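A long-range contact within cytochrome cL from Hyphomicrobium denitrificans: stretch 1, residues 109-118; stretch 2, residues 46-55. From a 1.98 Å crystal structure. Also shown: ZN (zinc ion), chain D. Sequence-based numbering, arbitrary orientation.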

# COMPACT_ATOMS: atom_id res chain seq x y z
N ASP A 109 2.22 9.56 10.55
CA ASP A 109 3.61 9.07 10.54
C ASP A 109 4.29 9.16 9.17
O ASP A 109 5.51 9.31 9.08
CB ASP A 109 3.66 7.59 10.95
CG ASP A 109 3.21 7.35 12.39
OD1 ASP A 109 2.89 6.19 12.75
OD2 ASP A 109 3.17 8.31 13.17
N LEU A 110 3.49 8.95 8.13
CA LEU A 110 3.94 8.73 6.74
C LEU A 110 3.63 9.95 5.89
O LEU A 110 2.48 10.37 5.85
CB LEU A 110 3.11 7.57 6.14
CG LEU A 110 3.39 6.16 6.68
CD1 LEU A 110 2.14 5.20 6.65
CD2 LEU A 110 4.53 5.66 5.85
N GLU A 111 4.60 10.50 5.16
CA GLU A 111 4.24 11.45 4.08
C GLU A 111 3.37 10.74 3.04
O GLU A 111 3.57 9.55 2.74
CB GLU A 111 5.47 12.06 3.43
CG GLU A 111 6.25 12.97 4.41
CD GLU A 111 7.67 13.27 3.94
OE1 GLU A 111 7.94 13.05 2.73
OE2 GLU A 111 8.51 13.72 4.77
N LEU A 112 2.42 11.50 2.50
CA LEU A 112 1.42 10.95 1.60
C LEU A 112 2.05 10.19 0.44
O LEU A 112 1.54 9.13 0.06
CB LEU A 112 0.49 12.05 1.10
CG LEU A 112 -0.52 12.56 2.16
CD1 LEU A 112 -1.39 11.44 2.73
CD2 LEU A 112 0.24 13.17 3.26
N ASP A 113 3.17 10.71 -0.08
CA ASP A 113 3.84 10.09 -1.24
C ASP A 113 4.44 8.74 -0.81
O ASP A 113 4.38 7.77 -1.57
CB ASP A 113 4.93 11.02 -1.81
CG ASP A 113 5.44 10.55 -3.19
OD1 ASP A 113 4.64 10.35 -4.13
OD2 ASP A 113 6.67 10.35 -3.30
N ASN A 114 4.96 8.71 0.41
CA ASN A 114 5.50 7.48 0.97
C ASN A 114 4.42 6.48 1.29
O ASN A 114 4.60 5.29 1.09
CB ASN A 114 6.40 7.74 2.19
CG ASN A 114 7.78 8.33 1.78
OD1 ASN A 114 8.27 8.08 0.71
ND2 ASN A 114 8.35 9.14 2.62
N MET A 115 3.28 6.96 1.79
CA MET A 115 2.13 6.09 2.01
C MET A 115 1.80 5.35 0.74
O MET A 115 1.40 4.17 0.76
CB MET A 115 0.91 6.93 2.43
CG MET A 115 -0.38 6.13 2.41
SD MET A 115 -0.47 5.04 3.84
CE MET A 115 -1.14 6.21 5.02
N LEU A 116 1.91 6.04 -0.39
CA LEU A 116 1.52 5.41 -1.67
C LEU A 116 2.48 4.34 -2.14
O LEU A 116 2.10 3.44 -2.90
CB LEU A 116 1.30 6.50 -2.73
CG LEU A 116 0.11 7.39 -2.50
CD1 LEU A 116 0.05 8.40 -3.61
CD2 LEU A 116 -1.21 6.57 -2.39
N LYS A 117 3.75 4.48 -1.76
CA LYS A 117 4.78 3.51 -2.09
C LYS A 117 4.66 2.30 -1.17
O LYS A 117 4.89 1.15 -1.52
CB LYS A 117 6.17 4.14 -1.92
CG LYS A 117 6.54 5.21 -2.96
CD LYS A 117 7.89 5.85 -2.54
CE LYS A 117 8.48 6.72 -3.60
NZ LYS A 117 7.51 7.79 -3.87
N LEU A 118 4.33 2.58 0.07
CA LEU A 118 4.01 1.50 1.02
C LEU A 118 2.89 0.61 0.46
O LEU A 118 2.97 -0.62 0.50
CB LEU A 118 3.57 2.09 2.36
CG LEU A 118 3.00 1.13 3.41
CD1 LEU A 118 3.95 -0.05 3.68
CD2 LEU A 118 2.64 1.93 4.70
ZN ZN D . 3.28 4.31 11.67
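Stretch 2 46-55: GCLPKGEEIY

Stretch 2 packs against stretch 1 as one helix laid nearly at right angles across another. Residues 112-118 of stretch 1 are helical, with Glu 111 at the N-cap position, and the helix of stretch 2 runs through Tyr 55 and beyond. The two axes approach to 8.0 Å, and their N-to-C directions differ by 95° (signed crossing angle -95°), so the helices are neither parallel nor antiparallel. Together the two stretches bury 417 Å², both sides summed.

Gly 46 touches nothing in stretch 1. At Cys 47 contact begins: CA-to-CB points toward stretch 1, and its O lies 3.9 Å from Lys 117 CB. The same carbonyl accepts the backbone hydrogen bond from Gly 51 N, 3.2 Å from Cys 47 O, an i to i+4 backbone bond. Leu 48 points away and Pro 49 is out of reach.

Lys 50 points toward stretch 1 again. Its CG sits 3.6 Å from Lys 117 CD, a contact between the aliphatic parts of two lysines, while Lys 50 CE is 3.6 Å from Asn 114 OD1. The amino group of Lys 117 is engaged within its own stretch, where Lys 117 NZ forms a salt bridge with Asp 113 OD2 at 2.8 Å.

The nearest CA-CA pair across the stretches is Gly 51 CA and Leu 118 CA, 4.0 Å apart. Gly 51 CA also makes a CA-H...O contact with Lys 117 O at 3.2 Å, with an angle of 132° at the hydrogen. With the backbones as they lie there is no room for a side chain: an ideally placed CB at Gly 51 would lie 2.1 Å from Lys 117 O, a clash. No conventional hydrogen bond joins the two stretches.

Glu 52 points away and Glu 53 is out of reach, as the helix turns these positions off the interface. One turn after Lys 50, Ile 54 points toward stretch 1 and meets three residues. Its CG2 is 3.5 Å from Leu 110 CD2 and 4.1 Å from Leu 118 CD2, whereas its CD1 reaches to 3.5 Å from Asn 114 CB. Thus Ile 54 bridges the loop before the stretch 1 helix and the helix itself.

Tyr 55, directed sideways, completes the contact with its CB 3.8 Å from Leu 118 CD1; that methyl lies at the ring edge, near the ring plane, so the aromatic face is not stacked on the leucine.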

# COMPACT_ATOMS: atom_id res chain seq x y z
N GLY A 46 9.94 0.63 -9.79
CA GLY A 46 10.89 1.63 -9.28
C GLY A 46 10.52 2.12 -7.88
O GLY A 46 11.38 2.53 -7.12
N CYS A 47 9.23 2.04 -7.56
CA CYS A 47 8.69 2.50 -6.27
C CYS A 47 8.78 1.46 -5.15
O CYS A 47 8.57 1.79 -3.98
CB CYS A 47 7.24 2.90 -6.48
SG CYS A 47 7.10 4.11 -7.79
N LEU A 48 9.10 0.22 -5.51
CA LEU A 48 9.05 -0.92 -4.57
C LEU A 48 10.05 -0.97 -3.46
O LEU A 48 9.64 -1.18 -2.31
CB LEU A 48 8.93 -2.28 -5.30
CG LEU A 48 7.71 -2.37 -6.22
CD1 LEU A 48 7.77 -3.63 -7.05
CD2 LEU A 48 6.36 -2.22 -5.48
N PRO A 49 11.37 -0.79 -3.75
CA PRO A 49 12.34 -0.74 -2.64
C PRO A 49 11.98 0.25 -1.53
O PRO A 49 12.12 -0.06 -0.35
CB PRO A 49 13.64 -0.36 -3.38
CG PRO A 49 13.49 -0.82 -4.81
CD PRO A 49 12.01 -0.64 -5.09
N LYS A 50 11.58 1.45 -1.90
CA LYS A 50 11.16 2.39 -0.89
C LYS A 50 9.91 1.92 -0.10
O LYS A 50 9.91 1.97 1.15
CB LYS A 50 10.98 3.79 -1.45
CG LYS A 50 10.51 4.78 -0.38
CD LYS A 50 11.68 5.39 0.32
CE LYS A 50 11.21 6.12 1.58
NZ LYS A 50 12.35 6.60 2.39
N GLY A 51 8.92 1.37 -0.79
CA GLY A 51 7.74 0.81 -0.10
C GLY A 51 8.16 -0.26 0.86
O GLY A 51 7.72 -0.28 2.00
N GLU A 52 9.08 -1.15 0.43
CA GLU A 52 9.59 -2.22 1.30
C GLU A 52 10.33 -1.71 2.52
O GLU A 52 10.12 -2.23 3.64
CB GLU A 52 10.54 -3.14 0.52
CG GLU A 52 11.18 -4.19 1.38
CD GLU A 52 12.24 -4.97 0.60
OE1 GLU A 52 12.94 -4.36 -0.20
OE2 GLU A 52 12.37 -6.19 0.82
N GLU A 53 11.19 -0.69 2.35
CA GLU A 53 11.90 -0.18 3.54
C GLU A 53 10.94 0.39 4.62
O GLU A 53 11.15 0.17 5.80
CB GLU A 53 13.07 0.79 3.22
CG GLU A 53 12.77 1.90 2.25
CD GLU A 53 14.06 2.57 1.66
OE1 GLU A 53 14.79 3.24 2.43
OE2 GLU A 53 14.31 2.44 0.43
N ILE A 54 9.94 1.13 4.18
CA ILE A 54 8.90 1.71 5.06
C ILE A 54 8.18 0.58 5.79
O ILE A 54 8.11 0.57 7.03
CB ILE A 54 7.91 2.56 4.24
CG1 ILE A 54 8.60 3.83 3.73
CG2 ILE A 54 6.64 2.93 5.05
CD1 ILE A 54 7.77 4.51 2.62
N TYR A 55 7.76 -0.42 5.02
CA TYR A 55 7.07 -1.62 5.52
C TYR A 55 7.85 -2.38 6.58
O TYR A 55 7.35 -2.76 7.68
CB TYR A 55 6.71 -2.57 4.34
CG TYR A 55 6.07 -3.81 4.86
CD1 TYR A 55 4.68 -3.87 5.06
CD2 TYR A 55 6.84 -4.92 5.21
CE1 TYR A 55 4.06 -4.98 5.61
CE2 TYR A 55 6.20 -6.07 5.73
CZ TYR A 55 4.82 -6.05 5.94
OH TYR A 55 4.17 -7.13 6.45
O HOH W 1 4.22 4.40 9.73